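Local structure of DUF4974 domain-containing protein (Parabacteroides distasonis, 4M0N) at residues A[24-27]-A[28-31]; A[151-154]-A[155-158]; A[164-167]-A[168-171]; A[170-173]-A[174-178]; A[206-209]-A[210-213]. The protein probably acts as an anti-sigma factor of the FecR family, this chain being the part that holds the FecR and FecR C-terminal domains. The protein carries 1 engineered substitution. All coordinates share one frame; numbering follows the deposited sequence.

Interaction 1: A[24-27]-A[28-31]; sequences SVNH and GEHK
V25 carries the close-packed side of this turn. Its CG1 branch, anti to the backbone N (chi1 -173°), lies against the main chain of the returning arm, 3.4 Å from E29 O, while CG2 rests on the aliphatic part of K31, 3.6 Å from CG, the two side chains running antiparallel to one another where they pass. On the solvent side the contacts are polar and weak, and partly carried by water. N26 and E29 run side by side with the amide and carboxylate nearly perpendicular, joined by a weak hydrogen bond from N26 ND2 to E29 OE2 (3.4 Å). A water accepts from N26 N and donates to E29 OE1, and K31 NZ makes a weak bond to S24 O. With the carboxylate of E29 cut back to an alanine methyl, that water would probably lose one of its acceptors and the N26 amide would be freer to turn. The backbone closes through E29 N to N26 O (3.3 Å), the donor standing above the carbonyl plane. G28 has phi 83°, where a CB would clash with H27 O. These are the marks of a type II beta turn, here linking strands 21-24 and 31-34 in the FecR domain, with H27 beside a bound magnesium ion and G46.

Interaction 2: A[151-154]-A[155-158]; sequences KVTA and WLQG
T153 and A154 pass their carbonyls forward to the next turn of chain: L156 N bonds to T153 O at 3.2 Å and Q157 N to A154 O at 2.9 Å. Both are i to i+3 bonds in which the donor stands above the carbonyl plane, the pattern of a 3-10 turn. Here it takes over where helix 149-152 ends, T153 being the first residue to leave helical angles, and it leads the chain toward strand 159-166. A water bridges the junction, donating to V152 O and accepting from W155 N. Among the side chains, L156 folds back alongside T153, with L156 CD1 3.7 Å from T153 CB and L156 CG lying over T153 O. The T153 hydroxyl is turned between its backbone N and carbonyl carbon (chi1 60°), where it bonds to A149 O in the preceding helix; a second water links it weakly to Q157 OE1. W155 also reaches back: its CD1 edge meets V152 O near the ring plane at 3.5 Å, and L156 CD2 sits 3.5 Å above one face, offset toward the rim. NE1 of W155 is held by N97 OD1, while the indole also packs on F69 and H42 and meets the H30 ring edge-to-face, fixing this turn against strands 40-43, 67-72 and 94-100.

Interaction 3: A[164-167]-A[168-171]; sequences RTPI and SSVI
P166 and V170 make the first main-chain bond of the helix. P166 sits at the N-cap position, and its carbonyl O receives V170 N at 3.0 Å in a nearly straight bond (170° at the hydrogen) that lies in the carbonyl plane. The same oxygen takes a second, weak bond from S169 N. One residue further on, I171 N reaches I167 O at 2.9 Å, approaching nearly along the C=O axis. Where the strand turns at R164, R164 and T165 together stand opposite I194 in a G1 beta bulge.

The apolar contacts follow this frame. T165 points its methyl at the helix: with CG2 anti to the backbone N (chi1 -57° for the hydroxyl), that methyl lies 3.6 Å from V170 CG2. The hydroxyl, on the other branch, is bonded to N163 N. I167 crosses both V170 and I171 at an angle, its CD1 4.2 Å from V170 CG1 and its CG1 4.1 Å from I171 CD1. All three are buried, I167 and V170 against I194 of strand 193-199 and I171 against I182 and L184.

The polar side chains add little across the contact: S168 OG comes to 4.0 Å from P166 CB, a plain packing contact.

At this strand-to-helix junction the P166 carbonyl takes one straight bond and one weak one, while methyl groups packed on neighbouring residues bury the inner side; the start of helix 167-178 thus rests on backbone bonds and hydrophobic packing.

Interaction 4: A[170-173]-A[174-178]; sequences VIHD and LERMY
R176 curls back over the preceding turn and crosses D173 at an angle, its guanidinium plane 60° from the carboxylate. NH2 meets OD1 of D173 at 3.0 Å in a salt bridge, nearly along the carboxylate C-O axis but tilted from the guanidinium plane. The bend at chi3 (-69°) also brings H172 O over one guanidinium face. The H172 ring stands almost perpendicular to that group, with H172 CB 3.7 Å from R176 NH1, while its ND1 bonds to D104 OD1. These pairs sit one turn apart on helix 167-178 of the FecR C-terminal domain, whose regular i to i+4 bonds include R176 N to H172 O at 3.0 Å. NH1 of R176 also makes salt bridges to D104 and E103, and K99 bridges D173 OD1, so salt bridges tie this helix to residues of the FecR domain. A leucine in place of R176 would probably leave D104 and E103 without this cationic mate and would take one salt-bridge partner from D173. E175 runs parallel to H172, OE1 3.8 Å from CD2, with OE2 held by I182 N. On the apolar side L174 runs alongside V170, CD1 to CG1 4.1 Å, and packs on V206 and L207 of helix 203-214.

Interaction 5: A[206-209]-A[210-213]; sequences VLNA and IQYS
V206 to S213 form regular alpha-helix, each carbonyl from V206 to A209 receiving the N-H four residues on, with I210 N 3.0 Å from V206 O. The tightest include Y212 N to N208 O at 2.8 Å; the last, S213 N to A209 O, is less straight (141° at the hydrogen). I210 dominates the side-chain contact. Its CG1 turns away from its own carbonyl carbon (chi1 -72°) and back down the helix, bringing CD1 to 4.1 Å from V206 CG1 and 4.3 Å from L207 CD2; the V206 and I210 side chains cross at an angle. These three buried residues form the inner stripe of amphipathic helix 203-214 in the FecR C-terminal domain, which faces helix 167-178, with V206 against Y178 and I210 against V170. The other side is polar. N208 OD1 is taken by Y218 OH of the following strand, and Q211, extended beyond CG, lies near R217. Y212 likewise swings its ring off the helix, CG anti to the backbone N, while its CB stays 3.5 Å from N208 O. S213 OG comes within 3.1 Å of A209 O.

The five contacts follow one another along the chain, interactions 3 and 4 sharing V170 and I171 on helix 167-178. Interaction 1 belongs to the FecR domain, interactions 3, 4 and 5 to the FecR C-terminal domain; interaction 2 lies on helix 149-152 and the turn after it. Interactions 1 and 4, centres about 12 Å apart, meet through a probable hydrogen bond from G28 N to R176 O, and interactions 1 and 2 through H30 and W155. Interactions 4 and 5, centres about 14 Å apart, join helices 167-178 and 203-214; the centres of interactions 1 and 5 are about 25 Å apart. Helix 167-178 of the C-terminal domain therefore also contacts the FecR domain, consistent with their fixed arrangement.

Interaction 1: A[24-27]-A[28-31]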
loop_
_atom_site.group_PDB
_atom_site.type_symbol
_atom_site.label_atom_id
_atom_site.label_comp_id
_atom_site.label_asym_id
_atom_site.label_seq_id
_atom_site.Cartn_x
_atom_site.Cartn_y
_atom_site.Cartn_z
ATOM N N SER A 24 -4.324 -12.910 -7.566
ATOM C CA SER A 24 -5.004 -11.711 -7.213
ATOM C C SER A 24 -5.695 -11.954 -5.897
ATOM O O SER A 24 -5.961 -13.113 -5.512
ATOM C CB SER A 24 -5.983 -11.336 -8.312
ATOM O OG SER A 24 -7.113 -12.131 -8.271
ATOM N N VAL A 25 -5.974 -10.858 -5.216
ATOM C CA VAL A 25 -6.559 -10.863 -3.894
ATOM C C VAL A 25 -7.803 -10.017 -3.943
ATOM O O VAL A 25 -7.771 -8.860 -4.376
ATOM C CB VAL A 25 -5.579 -10.278 -2.863
ATOM C CG1 VAL A 25 -6.119 -10.446 -1.462
ATOM C CG2 VAL A 25 -4.215 -10.965 -2.990
ATOM N N ASN A 26 -8.909 -10.592 -3.532
ATOM C CA ASN A 26 -10.153 -9.854 -3.494
ATOM C C ASN A 26 -10.149 -8.803 -2.419
ATOM O O ASN A 26 -9.374 -8.865 -1.437
ATOM C CB ASN A 26 -11.305 -10.803 -3.201
ATOM C CG ASN A 26 -11.547 -11.792 -4.316
ATOM O OD1 ASN A 26 -11.360 -11.481 -5.483
ATOM N ND2 ASN A 26 -11.964 -12.985 -3.954
ATOM N N HIS A 27 -11.056 -7.843 -2.546
ATOM C CA HIS A 27 -11.252 -6.900 -1.451
ATOM C C HIS A 27 -11.729 -7.670 -0.206
ATOM O O HIS A 27 -12.477 -8.654 -0.315
ATOM C CB HIS A 27 -12.191 -5.774 -1.865
ATOM C CG HIS A 27 -11.600 -4.870 -2.901
ATOM N ND1 HIS A 27 -12.360 -4.023 -3.685
ATOM C CD2 HIS A 27 -10.321 -4.713 -3.319
ATOM C CE1 HIS A 27 -11.569 -3.362 -4.514
ATOM N NE2 HIS A 27 -10.336 -3.775 -4.326
ATOM N N GLY A 28 -11.260 -7.250 0.969
ATOM C CA GLY A 28 -11.582 -7.930 2.223
ATOM C C GLY A 28 -10.743 -9.143 2.561
ATOM O O GLY A 28 -11.013 -9.831 3.552
ATOM N N GLU A 29 -9.706 -9.406 1.760
ATOM C CA GLU A 29 -8.864 -10.586 1.917
ATOM C C GLU A 29 -7.389 -10.221 1.832
ATOM O O GLU A 29 -7.032 -9.084 1.475
ATOM C CB GLU A 29 -9.175 -11.610 0.812
ATOM C CG GLU A 29 -10.604 -12.152 0.893
ATOM C CD GLU A 29 -10.914 -13.250 -0.103
ATOM O OE1 GLU A 29 -10.030 -14.080 -0.404
ATOM O OE2 GLU A 29 -12.071 -13.304 -0.570
ATOM N N HIS A 30 -6.561 -11.211 2.180
ATOM C CA HIS A 30 -5.106 -11.193 1.984
ATOM C C HIS A 30 -4.682 -12.510 1.369
ATOM O O HIS A 30 -5.417 -13.520 1.385
ATOM C CB HIS A 30 -4.297 -11.180 3.276
ATOM C CG HIS A 30 -4.396 -9.933 4.080
ATOM N ND1 HIS A 30 -3.913 -9.871 5.371
ATOM C CD2 HIS A 30 -4.934 -8.722 3.814
ATOM C CE1 HIS A 30 -4.156 -8.671 5.867
ATOM N NE2 HIS A 30 -4.780 -7.956 4.943
ATOM N N LYS A 31 -3.444 -12.528 0.907
ATOM C CA LYS A 31 -2.810 -13.769 0.497
ATOM C C LYS A 31 -1.352 -13.683 0.891
ATOM O O LYS A 31 -0.769 -12.593 1.067
ATOM C CB LYS A 31 -2.931 -14.038 -0.996
ATOM C CG LYS A 31 -4.343 -14.270 -1.544
ATOM C CD LYS A 31 -5.004 -15.574 -1.170
ATOM C CE LYS A 31 -6.392 -15.650 -1.807
ATOM N NZ LYS A 31 -6.361 -15.511 -3.310
HETATM O O HOH W 1 -8.774 -13.360 -2.835
#

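Interaction 2: A[151-154]-A[155-158]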
loop_
_atom_site.group_PDB
_atom_site.type_symbol
_atom_site.label_atom_id
_atom_site.label_comp_id
_atom_site.label_asym_id
_atom_site.label_seq_id
_atom_site.Cartn_x
_atom_site.Cartn_y
_atom_site.Cartn_z
ATOM N N LYS A 151 4.663 0.346 11.286
ATOM C CA LYS A 151 3.300 0.871 11.250
ATOM C C LYS A 151 2.740 0.843 9.833
ATOM O O LYS A 151 1.541 0.538 9.614
ATOM C CB LYS A 151 3.263 2.269 11.843
ATOM C CG LYS A 151 3.579 2.285 13.337
ATOM C CD LYS A 151 3.455 3.691 13.897
ATOM C CE LYS A 151 3.831 3.813 15.373
ATOM N NZ LYS A 151 3.269 2.769 16.269
ATOM N N VAL A 152 3.600 1.128 8.857
ATOM C CA VAL A 152 3.208 1.080 7.438
ATOM C C VAL A 152 2.632 -0.288 7.108
ATOM O O VAL A 152 1.651 -0.380 6.348
ATOM C CB VAL A 152 4.405 1.402 6.503
ATOM C CG1 VAL A 152 4.065 1.135 5.019
ATOM C CG2 VAL A 152 4.818 2.852 6.639
ATOM N N THR A 153 3.231 -1.328 7.679
ATOM C CA THR A 153 2.932 -2.718 7.376
ATOM C C THR A 153 2.015 -3.343 8.432
ATOM O O THR A 153 1.986 -4.532 8.564
ATOM C CB THR A 153 4.219 -3.569 7.226
ATOM O OG1 THR A 153 5.007 -3.560 8.432
ATOM C CG2 THR A 153 5.044 -3.027 6.066
ATOM N N ALA A 154 1.279 -2.502 9.153
ATOM C CA ALA A 154 0.346 -2.992 10.170
ATOM C C ALA A 154 -0.772 -3.781 9.510
ATOM O O ALA A 154 -1.393 -4.649 10.138
ATOM C CB ALA A 154 -0.237 -1.833 10.942
ATOM N N TRP A 155 -1.043 -3.440 8.262
ATOM C CA TRP A 155 -2.036 -4.161 7.486
ATOM C C TRP A 155 -1.838 -5.677 7.511
ATOM O O TRP A 155 -2.801 -6.417 7.474
ATOM C CB TRP A 155 -2.148 -3.613 6.064
ATOM C CG TRP A 155 -0.999 -3.915 5.121
ATOM C CD1 TRP A 155 0.040 -3.086 4.815
ATOM C CD2 TRP A 155 -0.801 -5.112 4.350
ATOM N NE1 TRP A 155 0.885 -3.698 3.916
ATOM C CE2 TRP A 155 0.392 -4.945 3.615
ATOM C CE3 TRP A 155 -1.509 -6.310 4.218
ATOM C CZ2 TRP A 155 0.852 -5.912 2.724
ATOM C CZ3 TRP A 155 -1.027 -7.276 3.355
ATOM C CH2 TRP A 155 0.145 -7.072 2.632
ATOM N N LEU A 156 -0.589 -6.132 7.601
ATOM C CA LEU A 156 -0.282 -7.548 7.687
ATOM C C LEU A 156 -1.057 -8.227 8.826
ATOM O O LEU A 156 -1.480 -9.366 8.664
ATOM C CB LEU A 156 1.224 -7.747 7.930
ATOM C CG LEU A 156 2.153 -7.184 6.839
ATOM C CD1 LEU A 156 3.615 -7.210 7.270
ATOM C CD2 LEU A 156 1.980 -7.948 5.568
ATOM N N GLN A 157 -1.252 -7.496 9.930
ATOM C CA GLN A 157 -1.908 -8.020 11.150
ATOM C C GLN A 157 -3.307 -7.431 11.329
ATOM O O GLN A 157 -3.881 -7.542 12.418
ATOM C CB GLN A 157 -1.064 -7.697 12.399
ATOM C CG GLN A 157 0.322 -8.326 12.420
ATOM C CD GLN A 157 1.381 -7.504 11.694
ATOM O OE1 GLN A 157 1.321 -6.274 11.658
ATOM N NE2 GLN A 157 2.360 -8.188 11.113
ATOM N N GLY A 158 -3.844 -6.815 10.272
ATOM C CA GLY A 158 -5.161 -6.201 10.295
ATOM C C GLY A 158 -5.209 -4.795 10.868
ATOM O O GLY A 158 -6.271 -4.301 11.228
HETATM O O HOH W 2 -0.922 -0.693 7.162
HETATM O O HOH W 3 4.137 -4.622 11.456
#

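Interaction 3: A[164-167]-A[168-171]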
loop_
_atom_site.group_PDB
_atom_site.type_symbol
_atom_site.label_atom_id
_atom_site.label_comp_id
_atom_site.label_asym_id
_atom_site.label_seq_id
_atom_site.Cartn_x
_atom_site.Cartn_y
_atom_site.Cartn_z
ATOM N N ARG A 164 -1.043 11.784 8.699
ATOM C CA ARG A 164 -1.354 12.872 7.766
ATOM C C ARG A 164 -1.753 12.302 6.406
ATOM O O ARG A 164 -1.343 12.773 5.330
ATOM C CB ARG A 164 -0.174 13.853 7.643
ATOM C CG ARG A 164 -0.605 15.225 7.140
ATOM C CD ARG A 164 0.504 16.264 7.246
ATOM N NE ARG A 164 -0.053 17.605 7.051
ATOM C CZ ARG A 164 -0.394 18.128 5.872
ATOM N NH1 ARG A 164 -0.220 17.444 4.744
ATOM N NH2 ARG A 164 -0.906 19.355 5.822
ATOM N N THR A 165 -2.559 11.247 6.458
ATOM C CA THR A 165 -3.009 10.597 5.257
ATOM C C THR A 165 -4.212 11.336 4.722
ATOM O O THR A 165 -5.137 11.623 5.481
ATOM C CB THR A 165 -3.405 9.137 5.545
ATOM O OG1 THR A 165 -2.282 8.466 6.111
ATOM C CG2 THR A 165 -3.833 8.431 4.286
ATOM N N PRO A 166 -4.225 11.651 3.416
ATOM C CA PRO A 166 -5.413 12.309 2.889
ATOM C C PRO A 166 -6.660 11.425 3.006
ATOM O O PRO A 166 -6.569 10.221 2.777
ATOM C CB PRO A 166 -5.066 12.530 1.416
ATOM C CG PRO A 166 -3.581 12.529 1.373
ATOM C CD PRO A 166 -3.162 11.541 2.404
ATOM N N ILE A 167 -7.790 12.037 3.350
ATOM C CA ILE A 167 -9.067 11.320 3.509
ATOM C C ILE A 167 -9.428 10.498 2.257
ATOM O O ILE A 167 -9.911 9.381 2.383
ATOM C CB ILE A 167 -10.216 12.263 3.978
ATOM C CG1 ILE A 167 -11.507 11.488 4.281
ATOM C CG2 ILE A 167 -10.508 13.358 2.957
ATOM C CD1 ILE A 167 -11.389 10.442 5.363
ATOM N N SER A 168 -9.132 11.004 1.062
ATOM C CA SER A 168 -9.450 10.251 -0.163
ATOM C C SER A 168 -8.690 8.932 -0.195
ATOM O O SER A 168 -9.217 7.902 -0.624
ATOM C CB SER A 168 -9.138 11.072 -1.425
ATOM O OG SER A 168 -7.851 11.673 -1.356
ATOM N N SER A 169 -7.439 8.962 0.253
ATOM C CA SER A 169 -6.632 7.757 0.305
ATOM C C SER A 169 -7.120 6.825 1.414
ATOM O O SER A 169 -7.214 5.633 1.213
ATOM C CB SER A 169 -5.147 8.091 0.505
ATOM O OG SER A 169 -4.667 8.878 -0.576
ATOM N N VAL A 170 -7.409 7.378 2.583
ATOM C CA VAL A 170 -8.006 6.609 3.684
ATOM C C VAL A 170 -9.221 5.828 3.182
ATOM O O VAL A 170 -9.357 4.638 3.453
ATOM C CB VAL A 170 -8.433 7.547 4.842
ATOM C CG1 VAL A 170 -9.353 6.839 5.819
ATOM C CG2 VAL A 170 -7.200 8.084 5.567
ATOM N N ILE A 171 -10.107 6.499 2.459
ATOM C CA ILE A 171 -11.334 5.849 2.020
ATOM C C ILE A 171 -11.051 4.686 1.080
ATOM O O ILE A 171 -11.719 3.665 1.141
ATOM C CB ILE A 171 -12.305 6.864 1.373
ATOM C CG1 ILE A 171 -12.880 7.765 2.467
ATOM C CG2 ILE A 171 -13.389 6.163 0.581
ATOM C CD1 ILE A 171 -13.602 8.961 1.902
#

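Interaction 4: A[170-173]-A[174-178]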
loop_
_atom_site.group_PDB
_atom_site.type_symbol
_atom_site.label_atom_id
_atom_site.label_comp_id
_atom_site.label_asym_id
_atom_site.label_seq_id
_atom_site.Cartn_x
_atom_site.Cartn_y
_atom_site.Cartn_z
ATOM N N VAL A 170 -7.409 7.378 2.583
ATOM C CA VAL A 170 -8.006 6.609 3.684
ATOM C C VAL A 170 -9.221 5.828 3.182
ATOM O O VAL A 170 -9.357 4.638 3.453
ATOM C CB VAL A 170 -8.433 7.547 4.842
ATOM C CG1 VAL A 170 -9.353 6.839 5.819
ATOM C CG2 VAL A 170 -7.200 8.084 5.567
ATOM N N ILE A 171 -10.107 6.499 2.459
ATOM C CA ILE A 171 -11.334 5.849 2.020
ATOM C C ILE A 171 -11.051 4.686 1.080
ATOM O O ILE A 171 -11.719 3.665 1.141
ATOM C CB ILE A 171 -12.305 6.864 1.373
ATOM C CG1 ILE A 171 -12.880 7.765 2.467
ATOM C CG2 ILE A 171 -13.389 6.163 0.581
ATOM C CD1 ILE A 171 -13.602 8.961 1.902
ATOM N N HIS A 172 -10.059 4.824 0.211
ATOM C CA HIS A 172 -9.697 3.685 -0.636
ATOM C C HIS A 172 -9.180 2.504 0.202
ATOM O O HIS A 172 -9.571 1.372 -0.030
ATOM C CB HIS A 172 -8.655 4.113 -1.643
ATOM C CG HIS A 172 -9.222 4.852 -2.809
ATOM N ND1 HIS A 172 -8.635 4.836 -4.057
ATOM C CD2 HIS A 172 -10.342 5.601 -2.925
ATOM C CE1 HIS A 172 -9.366 5.560 -4.892
ATOM N NE2 HIS A 172 -10.407 6.037 -4.229
ATOM N N ASP A 173 -8.351 2.776 1.206
ATOM C CA ASP A 173 -7.887 1.722 2.112
ATOM C C ASP A 173 -9.045 1.034 2.809
ATOM O O ASP A 173 -9.072 -0.207 2.954
ATOM C CB ASP A 173 -6.964 2.255 3.203
ATOM C CG ASP A 173 -5.613 2.690 2.689
ATOM O OD1 ASP A 173 -5.258 2.360 1.549
ATOM O OD2 ASP A 173 -4.898 3.344 3.473
ATOM N N LEU A 174 -10.007 1.829 3.272
ATOM C CA LEU A 174 -11.165 1.251 3.956
ATOM C C LEU A 174 -12.014 0.402 3.027
ATOM O O LEU A 174 -12.400 -0.738 3.377
ATOM C CB LEU A 174 -12.020 2.335 4.610
ATOM C CG LEU A 174 -11.356 3.214 5.685
ATOM C CD1 LEU A 174 -12.388 4.178 6.256
ATOM C CD2 LEU A 174 -10.695 2.422 6.792
ATOM N N GLU A 175 -12.287 0.920 1.836
ATOM C CA GLU A 175 -13.054 0.147 0.869
ATOM C C GLU A 175 -12.419 -1.201 0.576
ATOM O O GLU A 175 -13.088 -2.244 0.525
ATOM C CB GLU A 175 -13.208 0.895 -0.457
ATOM C CG GLU A 175 -14.046 2.140 -0.408
ATOM C CD GLU A 175 -14.229 2.718 -1.794
ATOM O OE1 GLU A 175 -13.222 3.197 -2.363
ATOM O OE2 GLU A 175 -15.368 2.687 -2.284
ATOM N N ARG A 176 -11.103 -1.199 0.402
ATOM C CA ARG A 176 -10.392 -2.423 0.113
ATOM C C ARG A 176 -10.306 -3.401 1.295
ATOM O O ARG A 176 -10.444 -4.611 1.123
ATOM C CB ARG A 176 -8.987 -2.077 -0.369
ATOM C CG ARG A 176 -9.004 -1.474 -1.748
ATOM C CD ARG A 176 -7.588 -1.365 -2.309
ATOM N NE ARG A 176 -6.817 -0.361 -1.597
ATOM C CZ ARG A 176 -6.516 0.856 -2.054
ATOM N NH1 ARG A 176 -6.915 1.260 -3.237
ATOM N NH2 ARG A 176 -5.817 1.693 -1.289
ATOM N N MET A 177 -10.080 -2.859 2.482
ATOM C CA MET A 177 -9.991 -3.684 3.689
ATOM C C MET A 177 -11.294 -4.351 4.030
ATOM O O MET A 177 -11.294 -5.538 4.356
ATOM C CB MET A 177 -9.568 -2.860 4.908
ATOM C CG MET A 177 -9.577 -3.662 6.216
ATOM S SD MET A 177 -8.646 -2.839 7.531
ATOM C CE MET A 177 -6.917 -3.046 7.050
ATOM N N TYR A 178 -12.376 -3.565 4.028
ATOM C CA TYR A 178 -13.662 -4.007 4.513
ATOM C C TYR A 178 -14.613 -4.487 3.427
ATOM O O TYR A 178 -15.718 -4.949 3.729
ATOM C CB TYR A 178 -14.295 -2.896 5.355
ATOM C CG TYR A 178 -13.476 -2.588 6.593
ATOM C CD1 TYR A 178 -13.508 -3.412 7.708
ATOM C CD2 TYR A 178 -12.635 -1.488 6.629
ATOM C CE1 TYR A 178 -12.742 -3.134 8.833
ATOM C CE2 TYR A 178 -11.877 -1.199 7.749
ATOM C CZ TYR A 178 -11.944 -2.018 8.866
ATOM O OH TYR A 178 -11.183 -1.733 9.993
#

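Interaction 5: A[206-209]-A[210-213]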
loop_
_atom_site.group_PDB
_atom_site.type_symbol
_atom_site.label_atom_id
_atom_site.label_comp_id
_atom_site.label_asym_id
_atom_site.label_seq_id
_atom_site.Cartn_x
_atom_site.Cartn_y
_atom_site.Cartn_z
ATOM N N VAL A 206 -13.780 2.644 12.984
ATOM C CA VAL A 206 -12.829 3.483 12.300
ATOM C C VAL A 206 -13.507 4.757 11.830
ATOM O O VAL A 206 -12.957 5.830 12.014
ATOM C CB VAL A 206 -12.143 2.776 11.127
ATOM C CG1 VAL A 206 -11.234 3.772 10.425
ATOM C CG2 VAL A 206 -11.354 1.553 11.609
ATOM N N LEU A 207 -14.710 4.641 11.264
ATOM C CA LEU A 207 -15.450 5.821 10.834
ATOM C C LEU A 207 -15.835 6.739 12.013
ATOM O O LEU A 207 -15.732 7.949 11.895
ATOM C CB LEU A 207 -16.674 5.435 10.011
ATOM C CG LEU A 207 -16.331 4.726 8.688
ATOM C CD1 LEU A 207 -17.611 4.210 8.053
ATOM C CD2 LEU A 207 -15.593 5.670 7.755
ATOM N N ASN A 208 -16.206 6.162 13.153
ATOM C CA ASN A 208 -16.455 6.964 14.365
ATOM C C ASN A 208 -15.218 7.746 14.809
ATOM O O ASN A 208 -15.300 8.923 15.189
ATOM C CB ASN A 208 -16.951 6.080 15.526
ATOM C CG ASN A 208 -18.275 5.405 15.235
ATOM O OD1 ASN A 208 -19.055 5.858 14.401
ATOM N ND2 ASN A 208 -18.548 4.319 15.950
ATOM N N ALA A 209 -14.064 7.103 14.750
ATOM C CA ALA A 209 -12.817 7.753 15.120
ATOM C C ALA A 209 -12.503 8.916 14.195
ATOM O O ALA A 209 -12.025 9.961 14.635
ATOM C CB ALA A 209 -11.688 6.753 15.122
ATOM N N ILE A 210 -12.772 8.729 12.906
ATOM C CA ILE A 210 -12.635 9.802 11.936
ATOM C C ILE A 210 -13.618 10.914 12.237
ATOM O O ILE A 210 -13.240 12.079 12.178
ATOM C CB ILE A 210 -12.832 9.282 10.500
ATOM C CG1 ILE A 210 -11.621 8.447 10.106
ATOM C CG2 ILE A 210 -12.963 10.412 9.503
ATOM C CD1 ILE A 210 -11.864 7.538 8.937
ATOM N N GLN A 211 -14.860 10.551 12.561
ATOM C CA GLN A 211 -15.878 11.537 12.936
ATOM C C GLN A 211 -15.394 12.356 14.123
ATOM O O GLN A 211 -15.436 13.587 14.089
ATOM C CB GLN A 211 -17.222 10.872 13.249
ATOM C CG GLN A 211 -18.369 11.852 13.491
ATOM C CD GLN A 211 -19.601 11.190 14.063
ATOM O OE1 GLN A 211 -20.042 10.142 13.598
ATOM N NE2 GLN A 211 -20.177 11.814 15.074
ATOM N N TYR A 212 -14.916 11.669 15.160
ATOM C CA TYR A 212 -14.365 12.340 16.345
ATOM C C TYR A 212 -13.259 13.337 15.995
ATOM O O TYR A 212 -13.174 14.410 16.595
ATOM C CB TYR A 212 -13.846 11.301 17.349
ATOM C CG TYR A 212 -13.288 11.886 18.637
ATOM C CD1 TYR A 212 -11.967 12.341 18.712
ATOM C CD2 TYR A 212 -14.079 11.973 19.784
ATOM C CE1 TYR A 212 -11.457 12.879 19.889
ATOM C CE2 TYR A 212 -13.574 12.504 20.965
ATOM C CZ TYR A 212 -12.264 12.954 21.013
ATOM O OH TYR A 212 -11.767 13.479 22.185
ATOM N N SER A 213 -12.417 12.985 15.031
ATOM C CA SER A 213 -11.272 13.809 14.651
ATOM C C SER A 213 -11.600 14.940 13.673
ATOM O O SER A 213 -10.952 15.984 13.702
ATOM C CB SER A 213 -10.181 12.928 14.030
ATOM O OG SER A 213 -9.735 11.951 14.954
#